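Local coordinates for protein amidohydrolase (Xanthomonas campestris pv. campestris, PDB 4DZH) that probably removes the amino group from 5'-methylthioadenosine or related purine nucleosides, working as a zinc-dependent amidohydrolase of the ATZ/TRZ family, at residues P13-I18 and V40-I45; C287-L292 and F327-T332; L311-D316 and A350-A355; G376-L381 and W414-P419. One frame throughout, in Å; residues are numbered along the deposited sequence.

Interaction 1 (P13-I18 and V40-I45); sequences PCDLLI and VSNGVI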
loop_
_atom_site.group_PDB
_atom_site.type_symbol
_atom_site.label_atom_id
_atom_site.label_comp_id
_atom_site.label_asym_id
_atom_site.label_seq_id
_atom_site.Cartn_x
_atom_site.Cartn_y
_atom_site.Cartn_z
ATOM N N PRO A 13 -23.211 -30.699 19.025
ATOM C CA PRO A 13 -21.976 -30.894 18.265
ATOM C C PRO A 13 -21.896 -29.931 17.078
ATOM O O PRO A 13 -22.923 -29.606 16.467
ATOM C CB PRO A 13 -22.100 -32.331 17.747
ATOM C CG PRO A 13 -23.236 -32.963 18.558
ATOM C CD PRO A 13 -24.138 -31.838 18.927
ATOM N N CYS A 14 -20.688 -29.487 16.749
ATOM C CA CYS A 14 -20.433 -28.822 15.481
ATOM C C CYS A 14 -18.984 -29.169 15.132
ATOM O O CYS A 14 -18.253 -29.692 15.981
ATOM C CB CYS A 14 -20.645 -27.317 15.612
ATOM S SG CYS A 14 -19.405 -26.436 16.633
ATOM N N ASP A 15 -18.562 -28.917 13.897
ATOM C CA ASP A 15 -17.259 -29.407 13.434
ATOM C C ASP A 15 -16.144 -28.525 14.002
ATOM O O ASP A 15 -15.113 -29.012 14.510
ATOM C CB ASP A 15 -17.144 -29.303 11.890
ATOM C CG ASP A 15 -17.984 -30.345 11.131
ATOM O OD1 ASP A 15 -18.546 -31.271 11.749
ATOM O OD2 ASP A 15 -18.064 -30.235 9.883
ATOM N N LEU A 16 -16.357 -27.220 13.898
ATOM C CA LEU A 16 -15.316 -26.253 14.218
ATOM C C LEU A 16 -15.937 -25.039 14.902
ATOM O O LEU A 16 -17.009 -24.575 14.489
ATOM C CB LEU A 16 -14.641 -25.816 12.910
ATOM C CG LEU A 16 -13.579 -24.723 12.927
ATOM C CD1 LEU A 16 -12.286 -25.160 13.630
ATOM C CD2 LEU A 16 -13.266 -24.305 11.508
ATOM N N LEU A 17 -15.293 -24.553 15.949
ATOM C CA LEU A 17 -15.644 -23.280 16.553
ATOM C C LEU A 17 -14.407 -22.375 16.497
ATOM O O LEU A 17 -13.343 -22.743 17.001
ATOM C CB LEU A 17 -16.068 -23.476 18.018
ATOM C CG LEU A 17 -16.449 -22.167 18.714
ATOM C CD1 LEU A 17 -17.764 -21.659 18.153
ATOM C CD2 LEU A 17 -16.512 -22.301 20.209
ATOM N N ILE A 18 -14.529 -21.203 15.893
ATOM C CA ILE A 18 -13.409 -20.253 15.842
ATOM C C ILE A 18 -13.743 -19.142 16.796
ATOM O O ILE A 18 -14.708 -18.431 16.574
ATOM C CB ILE A 18 -13.213 -19.645 14.410
ATOM C CG1 ILE A 18 -12.937 -20.749 13.409
ATOM C CG2 ILE A 18 -12.048 -18.634 14.386
ATOM C CD1 ILE A 18 -13.160 -20.336 11.950
ATOM N N VAL A 40 -19.037 -23.753 12.722
ATOM C CA VAL A 40 -19.038 -24.214 11.341
ATOM C C VAL A 40 -19.242 -25.710 11.337
ATOM O O VAL A 40 -18.656 -26.431 12.160
ATOM C CB VAL A 40 -17.650 -23.878 10.670
ATOM C CG1 VAL A 40 -17.646 -24.316 9.213
ATOM C CG2 VAL A 40 -17.323 -22.379 10.783
ATOM N N SER A 41 -20.128 -26.198 10.453
ATOM C CA SER A 41 -20.306 -27.648 10.262
ATOM C C SER A 41 -20.466 -27.880 8.773
ATOM O O SER A 41 -21.189 -27.139 8.108
ATOM C CB SER A 41 -21.553 -28.187 10.977
ATOM O OG SER A 41 -21.388 -28.104 12.381
ATOM N N ASN A 42 -19.808 -28.914 8.249
ATOM C CA ASN A 42 -19.950 -29.247 6.833
ATOM C C ASN A 42 -19.626 -28.067 5.953
ATOM O O ASN A 42 -20.220 -27.876 4.883
ATOM C CB ASN A 42 -21.353 -29.843 6.561
ATOM C CG ASN A 42 -21.598 -31.034 7.408
ATOM O OD1 ASN A 42 -22.235 -30.946 8.458
ATOM N ND2 ASN A 42 -21.029 -32.166 7.012
ATOM N N GLY A 43 -18.614 -27.275 6.379
ATOM C CA GLY A 43 -18.193 -26.150 5.570
ATOM C C GLY A 43 -19.107 -24.951 5.649
ATOM O O GLY A 43 -18.901 -23.955 4.976
ATOM N N VAL A 44 -20.193 -25.073 6.413
ATOM C CA VAL A 44 -21.196 -24.005 6.438
ATOM C C VAL A 44 -21.220 -23.300 7.793
ATOM O O VAL A 44 -21.006 -23.958 8.835
ATOM C CB VAL A 44 -22.609 -24.605 6.172
ATOM C CG1 VAL A 44 -23.725 -23.624 6.440
ATOM C CG2 VAL A 44 -22.713 -25.080 4.712
ATOM N N ILE A 45 -21.434 -21.986 7.792
ATOM C CA ILE A 45 -21.557 -21.244 9.043
ATOM C C ILE A 45 -22.906 -21.603 9.696
ATOM O O ILE A 45 -23.935 -21.389 9.082
ATOM C CB ILE A 45 -21.497 -19.720 8.806
ATOM C CG1 ILE A 45 -20.169 -19.367 8.098
ATOM C CG2 ILE A 45 -21.749 -18.987 10.115
ATOM C CD1 ILE A 45 -19.970 -17.891 7.715
HETATM O O HOH W 1 -16.789 -27.939 8.518
#

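Interaction 2 (C287-L292 and F327-T332); sequences CPESNL and FSENRT. With MG (magnesium ion), chain B.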
loop_
_atom_site.group_PDB
_atom_site.type_symbol
_atom_site.label_atom_id
_atom_site.label_comp_id
_atom_site.label_asym_id
_atom_site.label_seq_id
_atom_site.Cartn_x
_atom_site.Cartn_y
_atom_site.Cartn_z
ATOM N N CYS A 287 -9.981 -1.320 -9.849
ATOM C CA CYS A 287 -8.585 -1.771 -9.766
ATOM C C CYS A 287 -7.686 -0.518 -9.697
ATOM O O CYS A 287 -6.987 -0.148 -10.659
ATOM C CB CYS A 287 -8.245 -2.602 -11.008
ATOM S SG CYS A 287 -9.279 -4.066 -11.207
ATOM N N PRO A 288 -7.681 0.159 -8.547
ATOM C CA PRO A 288 -7.008 1.461 -8.500
ATOM C C PRO A 288 -5.496 1.416 -8.744
ATOM O O PRO A 288 -4.918 2.297 -9.366
ATOM C CB PRO A 288 -7.303 1.960 -7.070
ATOM C CG PRO A 288 -7.718 0.692 -6.275
ATOM C CD PRO A 288 -8.405 -0.182 -7.295
ATOM N N GLU A 289 -4.797 0.416 -8.173
ATOM C CA GLU A 289 -3.351 0.449 -8.302
ATOM C C GLU A 289 -2.907 0.257 -9.751
ATOM O O GLU A 289 -1.946 0.955 -10.199
ATOM C CB GLU A 289 -2.645 -0.539 -7.320
ATOM C CG GLU A 289 -2.934 -0.182 -5.837
ATOM C CD GLU A 289 -2.247 -1.046 -4.806
ATOM O OE1 GLU A 289 -1.403 -1.913 -5.189
ATOM O OE2 GLU A 289 -2.525 -0.794 -3.604
ATOM N N SER A 290 -3.549 -0.677 -10.461
ATOM C CA SER A 290 -3.259 -0.880 -11.873
ATOM C C SER A 290 -3.587 0.391 -12.658
ATOM O O SER A 290 -2.786 0.803 -13.515
ATOM C CB SER A 290 -4.055 -2.052 -12.412
ATOM O OG SER A 290 -3.925 -2.137 -13.831
ATOM N N ASN A 291 -4.747 0.994 -12.356
ATOM C CA ASN A 291 -5.173 2.209 -13.078
ATOM C C ASN A 291 -4.129 3.336 -12.871
ATOM O O ASN A 291 -3.792 4.104 -13.804
ATOM C CB ASN A 291 -6.527 2.725 -12.578
ATOM C CG ASN A 291 -7.720 1.818 -12.864
ATOM O OD1 ASN A 291 -8.785 2.009 -12.263
ATOM N ND2 ASN A 291 -7.577 0.831 -13.775
ATOM N N LEU A 292 -3.637 3.500 -11.636
ATOM C CA LEU A 292 -2.709 4.566 -11.399
ATOM C C LEU A 292 -1.391 4.250 -12.101
ATOM O O LEU A 292 -0.809 5.106 -12.773
ATOM C CB LEU A 292 -2.493 4.771 -9.885
ATOM C CG LEU A 292 -3.684 5.240 -9.061
ATOM C CD1 LEU A 292 -3.197 5.296 -7.578
ATOM C CD2 LEU A 292 -4.065 6.635 -9.501
ATOM N N PHE A 327 -5.247 -6.105 0.858
ATOM C CA PHE A 327 -5.258 -5.120 1.946
ATOM C C PHE A 327 -4.790 -3.775 1.406
ATOM O O PHE A 327 -5.387 -2.737 1.687
ATOM C CB PHE A 327 -4.351 -5.563 3.109
ATOM C CG PHE A 327 -5.006 -6.548 4.046
ATOM C CD1 PHE A 327 -5.176 -7.879 3.679
ATOM C CD2 PHE A 327 -5.434 -6.129 5.297
ATOM C CE1 PHE A 327 -5.795 -8.781 4.529
ATOM C CE2 PHE A 327 -6.054 -7.039 6.174
ATOM C CZ PHE A 327 -6.224 -8.337 5.795
ATOM N N SER A 328 -3.723 -3.798 0.616
ATOM C CA SER A 328 -3.242 -2.600 -0.049
ATOM C C SER A 328 -4.228 -2.049 -1.044
ATOM O O SER A 328 -4.446 -0.843 -1.067
ATOM C CB SER A 328 -1.925 -2.861 -0.758
ATOM O OG SER A 328 -1.427 -1.663 -1.366
ATOM N N GLU A 329 -4.780 -2.920 -1.885
ATOM C CA GLU A 329 -5.735 -2.468 -2.894
ATOM C C GLU A 329 -6.920 -1.716 -2.232
ATOM O O GLU A 329 -7.381 -0.652 -2.748
ATOM C CB GLU A 329 -6.251 -3.662 -3.696
ATOM C CG GLU A 329 -6.733 -3.174 -5.062
ATOM C CD GLU A 329 -5.622 -2.856 -6.000
ATOM O OE1 GLU A 329 -5.860 -2.015 -6.921
ATOM O OE2 GLU A 329 -4.524 -3.431 -5.884
ATOM N N ASN A 330 -7.395 -2.246 -1.098
ATOM C CA ASN A 330 -8.500 -1.636 -0.369
ATOM C C ASN A 330 -8.108 -0.279 0.133
ATOM O O ASN A 330 -8.871 0.693 -0.008
ATOM C CB ASN A 330 -8.921 -2.466 0.849
ATOM C CG ASN A 330 -9.541 -3.820 0.483
ATOM O OD1 ASN A 330 -9.985 -4.053 -0.642
ATOM N ND2 ASN A 330 -9.622 -4.702 1.482
ATOM N N ARG A 331 -6.924 -0.174 0.769
ATOM C CA ARG A 331 -6.457 1.127 1.244
ATOM C C ARG A 331 -6.325 2.129 0.083
ATOM O O ARG A 331 -6.763 3.275 0.209
ATOM C CB ARG A 331 -5.126 0.999 1.965
ATOM C CG ARG A 331 -4.625 2.353 2.472
ATOM C CD ARG A 331 -3.217 2.741 1.932
ATOM N NE ARG A 331 -2.313 1.662 2.318
ATOM C CZ ARG A 331 -1.765 0.802 1.453
ATOM N NH1 ARG A 331 -1.046 -0.213 1.911
ATOM N NH2 ARG A 331 -1.934 0.917 0.120
ATOM N N THR A 332 -5.756 1.686 -1.041
ATOM C CA THR A 332 -5.595 2.597 -2.183
ATOM C C THR A 332 -6.972 3.058 -2.684
ATOM O O THR A 332 -7.170 4.271 -2.957
ATOM C CB THR A 332 -4.822 1.898 -3.290
ATOM O OG1 THR A 332 -3.523 1.509 -2.782
ATOM C CG2 THR A 332 -4.599 2.859 -4.441
HETATM MG MG MG B . -0.526 -3.706 -4.947
HETATM O O HOH W 2 -5.295 -2.721 -9.387
HETATM O O HOH W 3 -2.385 -4.409 -4.452
HETATM O O HOH W 4 1.419 -2.931 -5.501
HETATM O O HOH W 5 0.108 -3.358 -2.936
#

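Interaction 3 (L311-D316 and A350-A355); sequences LAIGTD and ATTLRA. With ZN (zinc ion), chain E; ZN (zinc ion), chain F.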
loop_
_atom_site.group_PDB
_atom_site.type_symbol
_atom_site.label_atom_id
_atom_site.label_comp_id
_atom_site.label_asym_id
_atom_site.label_seq_id
_atom_site.Cartn_x
_atom_site.Cartn_y
_atom_site.Cartn_z
ATOM N N LEU A 311 -20.234 -2.207 -6.162
ATOM C CA LEU A 311 -18.803 -1.950 -6.389
ATOM C C LEU A 311 -17.959 -3.051 -5.750
ATOM O O LEU A 311 -18.148 -3.398 -4.579
ATOM C CB LEU A 311 -18.383 -0.596 -5.814
ATOM C CG LEU A 311 -16.996 -0.013 -6.131
ATOM C CD1 LEU A 311 -16.876 0.364 -7.600
ATOM C CD2 LEU A 311 -16.655 1.155 -5.276
ATOM N N ALA A 312 -17.040 -3.600 -6.549
ATOM C CA ALA A 312 -16.043 -4.559 -6.055
ATOM C C ALA A 312 -14.636 -4.043 -6.298
ATOM O O ALA A 312 -14.415 -3.019 -6.960
ATOM C CB ALA A 312 -16.259 -5.884 -6.775
ATOM N N ILE A 313 -13.643 -4.772 -5.751
ATOM C CA ILE A 313 -12.256 -4.361 -5.819
ATOM C C ILE A 313 -11.445 -5.541 -6.350
ATOM O O ILE A 313 -11.699 -6.693 -5.992
ATOM C CB ILE A 313 -11.754 -3.918 -4.415
ATOM C CG1 ILE A 313 -12.483 -2.644 -3.980
ATOM C CG2 ILE A 313 -10.212 -3.667 -4.417
ATOM C CD1 ILE A 313 -12.217 -2.213 -2.545
ATOM N N GLY A 314 -10.524 -5.237 -7.254
ATOM C CA GLY A 314 -9.640 -6.255 -7.804
ATOM C C GLY A 314 -8.221 -5.689 -7.965
ATOM O O GLY A 314 -7.984 -4.461 -7.945
ATOM N N THR A 315 -7.250 -6.562 -8.177
ATOM C CA THR A 315 -5.848 -6.154 -8.250
ATOM C C THR A 315 -5.330 -6.039 -9.703
ATOM O O THR A 315 -4.293 -5.396 -9.915
ATOM C CB THR A 315 -4.888 -7.110 -7.455
ATOM O OG1 THR A 315 -5.035 -8.451 -7.964
ATOM C CG2 THR A 315 -5.179 -7.084 -5.921
ATOM N N ASP A 316 -5.987 -6.714 -10.660
ATOM C CA ASP A 316 -5.439 -6.917 -12.007
ATOM C C ASP A 316 -4.215 -7.803 -11.854
ATOM O O ASP A 316 -4.063 -8.476 -10.809
ATOM C CB ASP A 316 -5.125 -5.548 -12.698
ATOM C CG ASP A 316 -5.310 -5.561 -14.229
ATOM O OD1 ASP A 316 -5.868 -6.483 -14.874
ATOM O OD2 ASP A 316 -4.920 -4.493 -14.758
ATOM N N ALA A 350 -15.712 1.084 6.516
ATOM C CA ALA A 350 -16.747 0.050 6.461
ATOM C C ALA A 350 -17.227 -0.233 5.022
ATOM O O ALA A 350 -17.389 -1.409 4.634
ATOM C CB ALA A 350 -17.928 0.439 7.332
ATOM N N THR A 351 -17.444 0.833 4.261
ATOM C CA THR A 351 -17.889 0.760 2.869
ATOM C C THR A 351 -16.842 0.109 1.984
ATOM O O THR A 351 -17.153 -0.706 1.111
ATOM C CB THR A 351 -18.231 2.156 2.361
ATOM O OG1 THR A 351 -19.314 2.681 3.153
ATOM C CG2 THR A 351 -18.655 2.117 0.897
ATOM N N THR A 352 -15.581 0.453 2.224
ATOM C CA THR A 352 -14.503 -0.155 1.444
ATOM C C THR A 352 -14.403 -1.655 1.762
ATOM O O THR A 352 -14.262 -2.491 0.857
ATOM C CB THR A 352 -13.137 0.548 1.706
ATOM O OG1 THR A 352 -13.204 1.938 1.332
ATOM C CG2 THR A 352 -12.073 -0.131 0.874
ATOM N N LEU A 353 -14.427 -2.009 3.049
ATOM C CA LEU A 353 -14.375 -3.408 3.429
ATOM C C LEU A 353 -15.585 -4.177 2.852
ATOM O O LEU A 353 -15.450 -5.345 2.432
ATOM C CB LEU A 353 -14.245 -3.571 4.953
ATOM C CG LEU A 353 -13.960 -5.037 5.333
ATOM C CD1 LEU A 353 -12.554 -5.498 4.882
ATOM C CD2 LEU A 353 -14.057 -5.205 6.835
ATOM N N ARG A 354 -16.736 -3.503 2.801
ATOM C CA ARG A 354 -17.927 -4.112 2.195
ATOM C C ARG A 354 -17.673 -4.462 0.725
ATOM O O ARG A 354 -17.974 -5.571 0.297
ATOM C CB ARG A 354 -19.121 -3.163 2.327
ATOM C CG ARG A 354 -20.477 -3.775 1.859
ATOM C CD ARG A 354 -21.622 -2.881 2.312
ATOM N NE ARG A 354 -22.978 -3.333 1.898
ATOM C CZ ARG A 354 -23.714 -4.166 2.635
ATOM N NH1 ARG A 354 -23.191 -4.666 3.753
ATOM N NH2 ARG A 354 -24.982 -4.511 2.259
ATOM N N ALA A 355 -17.111 -3.519 -0.030
ATOM C CA ALA A 355 -16.765 -3.734 -1.429
ATOM C C ALA A 355 -15.811 -4.922 -1.593
ATOM O O ALA A 355 -15.978 -5.762 -2.498
ATOM C CB ALA A 355 -16.209 -2.482 -2.049
HETATM ZN ZN ZN E . -7.419 -7.018 -16.560
HETATM ZN ZN ZN F . -5.043 -4.821 -16.685
HETATM O O HOH W 6 -14.330 -7.192 -4.290
HETATM O O HOH W 7 -6.819 -5.166 -17.110
HETATM O O HOH W 8 -4.781 -3.068 -17.878
#

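Interaction 4 (G376-L381 and W414-P419); sequences GKQADL and WIAGKP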
loop_
_atom_site.group_PDB
_atom_site.type_symbol
_atom_site.label_atom_id
_atom_site.label_comp_id
_atom_site.label_asym_id
_atom_site.label_seq_id
_atom_site.Cartn_x
_atom_site.Cartn_y
_atom_site.Cartn_z
ATOM N N GLY A 376 -25.649 -19.994 7.336
ATOM C CA GLY A 376 -26.031 -20.553 6.063
ATOM C C GLY A 376 -25.068 -20.306 4.938
ATOM O O GLY A 376 -25.117 -20.956 3.882
ATOM N N LYS A 377 -24.198 -19.315 5.134
ATOM C CA LYS A 377 -23.191 -19.049 4.128
ATOM C C LYS A 377 -21.990 -19.969 4.309
ATOM O O LYS A 377 -21.776 -20.546 5.373
ATOM C CB LYS A 377 -22.750 -17.587 4.164
ATOM C CG LYS A 377 -23.788 -16.593 3.683
ATOM C CD LYS A 377 -23.126 -15.364 3.067
ATOM C CE LYS A 377 -24.152 -14.423 2.445
ATOM N NZ LYS A 377 -23.502 -13.134 1.918
ATOM N N GLN A 378 -21.190 -20.076 3.252
ATOM C CA GLN A 378 -19.960 -20.871 3.298
ATOM C C GLN A 378 -18.932 -20.245 4.229
ATOM O O GLN A 378 -18.835 -19.015 4.331
ATOM C CB GLN A 378 -19.352 -20.935 1.895
ATOM C CG GLN A 378 -20.223 -21.665 0.858
ATOM C CD GLN A 378 -20.357 -23.145 1.139
ATOM O OE1 GLN A 378 -19.387 -23.895 1.066
ATOM N NE2 GLN A 378 -21.573 -23.581 1.432
ATOM N N ALA A 379 -18.183 -21.100 4.908
ATOM C CA ALA A 379 -17.210 -20.655 5.900
ATOM C C ALA A 379 -15.889 -20.270 5.224
ATOM O O ALA A 379 -14.887 -20.959 5.374
ATOM C CB ALA A 379 -16.982 -21.720 6.930
ATOM N N ASP A 380 -15.942 -19.202 4.439
ATOM C CA ASP A 380 -14.731 -18.564 3.883
ATOM C C ASP A 380 -14.379 -17.397 4.828
ATOM O O ASP A 380 -15.034 -16.327 4.802
ATOM C CB ASP A 380 -15.006 -17.998 2.500
ATOM C CG ASP A 380 -15.264 -19.079 1.409
ATOM O OD1 ASP A 380 -15.509 -20.272 1.693
ATOM O OD2 ASP A 380 -15.185 -18.681 0.212
ATOM N N LEU A 381 -13.355 -17.610 5.643
ATOM C CA LEU A 381 -13.083 -16.752 6.799
ATOM C C LEU A 381 -11.597 -16.493 6.930
ATOM O O LEU A 381 -10.783 -17.362 6.559
ATOM C CB LEU A 381 -13.555 -17.437 8.075
ATOM C CG LEU A 381 -15.036 -17.816 8.062
ATOM C CD1 LEU A 381 -15.374 -18.718 9.224
ATOM C CD2 LEU A 381 -15.852 -16.552 8.109
ATOM N N TRP A 414 -9.690 -20.006 6.105
ATOM C CA TRP A 414 -10.508 -21.176 5.777
ATOM C C TRP A 414 -11.325 -20.870 4.537
ATOM O O TRP A 414 -11.805 -19.737 4.379
ATOM C CB TRP A 414 -11.506 -21.478 6.885
ATOM C CG TRP A 414 -10.907 -21.823 8.217
ATOM C CD1 TRP A 414 -10.719 -23.089 8.734
ATOM C CD2 TRP A 414 -10.462 -20.909 9.216
ATOM N NE1 TRP A 414 -10.183 -23.008 10.003
ATOM C CE2 TRP A 414 -10.032 -21.687 10.331
ATOM C CE3 TRP A 414 -10.407 -19.514 9.299
ATOM C CZ2 TRP A 414 -9.504 -21.104 11.481
ATOM C CZ3 TRP A 414 -9.878 -18.932 10.475
ATOM C CH2 TRP A 414 -9.450 -19.734 11.539
ATOM N N ILE A 415 -11.502 -21.891 3.694
ATOM C CA ILE A 415 -12.369 -21.817 2.502
ATOM C C ILE A 415 -13.310 -23.011 2.590
ATOM O O ILE A 415 -12.872 -24.182 2.633
ATOM C CB ILE A 415 -11.594 -21.855 1.164
ATOM C CG1 ILE A 415 -10.579 -20.705 1.122
ATOM C CG2 ILE A 415 -12.569 -21.801 -0.075
ATOM C CD1 ILE A 415 -9.846 -20.572 -0.249
ATOM N N ALA A 416 -14.597 -22.697 2.638
ATOM C CA ALA A 416 -15.632 -23.741 2.889
ATOM C C ALA A 416 -15.284 -24.549 4.160
ATOM O O ALA A 416 -15.455 -25.785 4.218
ATOM C CB ALA A 416 -15.784 -24.649 1.677
ATOM N N GLY A 417 -14.767 -23.838 5.164
ATOM C CA GLY A 417 -14.426 -24.430 6.435
ATOM C C GLY A 417 -13.164 -25.281 6.438
ATOM O O GLY A 417 -12.826 -25.831 7.486
ATOM N N LYS A 418 -12.456 -25.403 5.307
ATOM C CA LYS A 418 -11.259 -26.236 5.278
ATOM C C LYS A 418 -10.071 -25.311 5.536
ATOM O O LYS A 418 -9.985 -24.262 4.898
ATOM C CB LYS A 418 -11.075 -26.910 3.912
ATOM C CG LYS A 418 -12.225 -27.816 3.413
ATOM C CD LYS A 418 -12.597 -28.852 4.410
ATOM C CE LYS A 418 -13.645 -29.813 3.819
ATOM N NZ LYS A 418 -14.205 -30.742 4.860
ATOM N N PRO A 419 -9.184 -25.674 6.478
ATOM C CA PRO A 419 -8.008 -24.821 6.753
ATOM C C PRO A 419 -7.073 -24.757 5.567
ATOM O O PRO A 419 -6.661 -25.813 5.064
ATOM C CB PRO A 419 -7.282 -25.549 7.898
ATOM C CG PRO A 419 -8.261 -26.552 8.431
ATOM C CD PRO A 419 -9.252 -26.877 7.335
#

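Interaction 1 (P13-I18 and V40-I45)
Asp15 turns its carboxylate across the start of the tight turn that begins at Ser41, and OD2 takes the backbone N-H of Asn42 at 2.7 Å between Asp15 OD2 and Asn42 N. The bond is almost straight at the hydrogen, 172°, yet the donor comes from above the carboxylate plane, 47° out of it. With CG beside its own backbone N (chi1 -73°), the acid group lies over the CA of Ser41, and a water donates to the same OD2 while accepting from Gly43 N. One carboxylate oxygen thus holds two successive amides of the type I' turn Ser41 to Val44, directly and through water. Behind it the chains pair as antiparallel strands with a classic beta bulge: Asp15 and Leu16 both face Val40, whose carbonyl O receives Leu16 N at 3.0 Å and, weakly, Asp15 N. The return bond runs from Val40 N to Leu16 O, 2.8 Å. On one face of this sheet the side chains of Leu16 and Val40 stand beside each other, touching through their stems, Leu16 CB to Val40 CB at 4.2 Å; Ala379 lies against Val40. Ser41 goes another way: its OG sits 3.3 Å from Cys14 CA and bonds weakly back to the carbonyl of Val40. Past the corner at Asp15, Cys14 packs on Phe58 and Pro60 of the neighbouring strand 58-60.

Interaction 2 (C287-L292 and F327-T332)
Hydrogen bonds to two buried carboxylates dominate the contact between Glu289 and the helix 327-332. Glu289 OE2 accepts two hydroxyls: Ser328 OG at 2.6 Å on its syn lone pair, and Thr332 OG1, also 2.6 Å from Glu289 OE2, on the anti side. Glu329 reaches the other way, its chain bent at chi2 (75°), and OE1 takes the backbone N-H of Glu289 at 2.9 Å in the first turn of helix 288-292; a water joins the same OE1 to Ser290 N. The two glutamates run antiparallel alongside each other, carboxylate planes 41° apart. Their negative charge is probably eased by the metal and by the nearby arginine. Apolar contact is smaller: Pro288 CB meets Thr332 CG2 at 3.9 Å. In the packing, Glu289 fits as a knob among Ser328, Glu329, Arg331 and Thr332. Glu289 OE1 binds magnesium at 2.0 Å, while Glu329 OE2 accepts from one of its waters. Ser328 is thus a second-shell residue, and Arg331 NH2 stands behind it, donating to Ser328 OG. With Asn321, Asp323 and three waters, this is a six-coordinate magnesium site built on Glu289 of one helix, with the helix crossing at 70° holding that ligand and one of the metal's waters.

Interaction 3 (L311-D316 and A350-A355)
Ala355 O, on the helix 350-355, lies 2.8 Å from a water that can donate to it and that accepts from Ile313 N, bridging helix and strand. Beside the bridge the methyl of Ala355 presses on the strand's backbone, its CB 3.3 Å from Leu311 O, and the CA-H of Ala355 makes a bent contact with the same oxygen. Ile313 then reaches to the helix: CG1 lies beside the backbone N (chi1 -67°) and the chain runs on extended, which lets CD1 touch both Ala355 CB and Thr352 CG2, each at 4.0 Å. The side chains of Ile313 and Thr352 meet obliquely, and CD1 also touches the backbone O of Thr352; the hydroxyl of Thr352 is turned back to the carbonyl of Asp348. Strand 310-313 belongs to the TIM barrel of the amidohydrolases, lying next to strand 283-286, and the helix crosses its outer side at 77°, so this is barrel-to-helix packing. At the end of the strand the chain reaches the metal centre. Asp316 OD1 lies 2.4 Å from one zinc ion and is shared with the second, which Asp316 OD2 also binds, at 2.0 Å. His79, His81 and His228 complete the first zinc's protein ligands, and a water lies between the two metals. Ser290 OG is hydrogen-bonded to Asp316 OD2, and Thr315 OG1 bonds forward to the carbonyl O of the next residue, Asp316.

Interaction 4 (G376-L381 and W414-P419)
The indole of Trp414 meets Leu381 at its rim: Leu381 O lies in the ring plane at the edge, 3.5 Å from Trp414 CE3, and Leu381 CB follows at 4.0 Å from the same carbon. With CG beside the backbone N (chi1 -62°) and the ring turned by chi2 to -99°, the benzo side is brought along the neighbouring chain, while Leu16 and Ile18 of strand 16-20 also pack on the indole. Between the backbones, Leu381 and Trp414 form an antiparallel hydrogen-bonded pair; the bond from Trp414 N to Leu381 O, 2.9 Å, is nearly straight. Asp380 carries the next link. Its OD1 accepts the N-H of Ala416 at 2.8 Å, on the anti side and 30° out of the carboxylate plane, and the carboxylate crosses the Ile415 side chain at a slant, Asp380 OD1 3.8 Å from Ile415 CG2. Its other oxygen, OD2, makes a salt bridge with Arg156, a second hold on the acid. Further along, Ala379 O accepts from Gly417 N at 2.9 Å, the donor above the carbonyl plane, and Ala379 CB packs on the glycine backbone. Gln378 OE1 ends beside the methyl of Ala416. Ala379 centres an inverse gamma turn, so the loop bends just before strand 381-385. The arrangement is that of a beta hairpin of strands 410-415 and 418-422, closed by a type I' turn from Ile415 to Lys418 that the chain entering the adjacent antiparallel strand grips.

From the N terminus, interaction 1 comes first, closing a loop of 21 residues within the small N-terminal sheet. Interactions 2 and 3 follow and cross along the chain, their segments alternating: helix 288-293, strand 310-313, helix 326-341 and helix 349-363 are knitted together, with the metal sites at the end of the strand and beside helix 288-293. They touch directly, with Ser290 OG 2.7 Å from Asp316 OD2 and Asn330 against Ile313 and Thr352. Interaction 4 opens after both and closes a loop of 32 residues. It returns to interaction 1, about 9 Å away between centres, where Ile45 pairs with Gly376 and Lys377, joining the N-terminal sheet to the strands at 381-385 and 410-415.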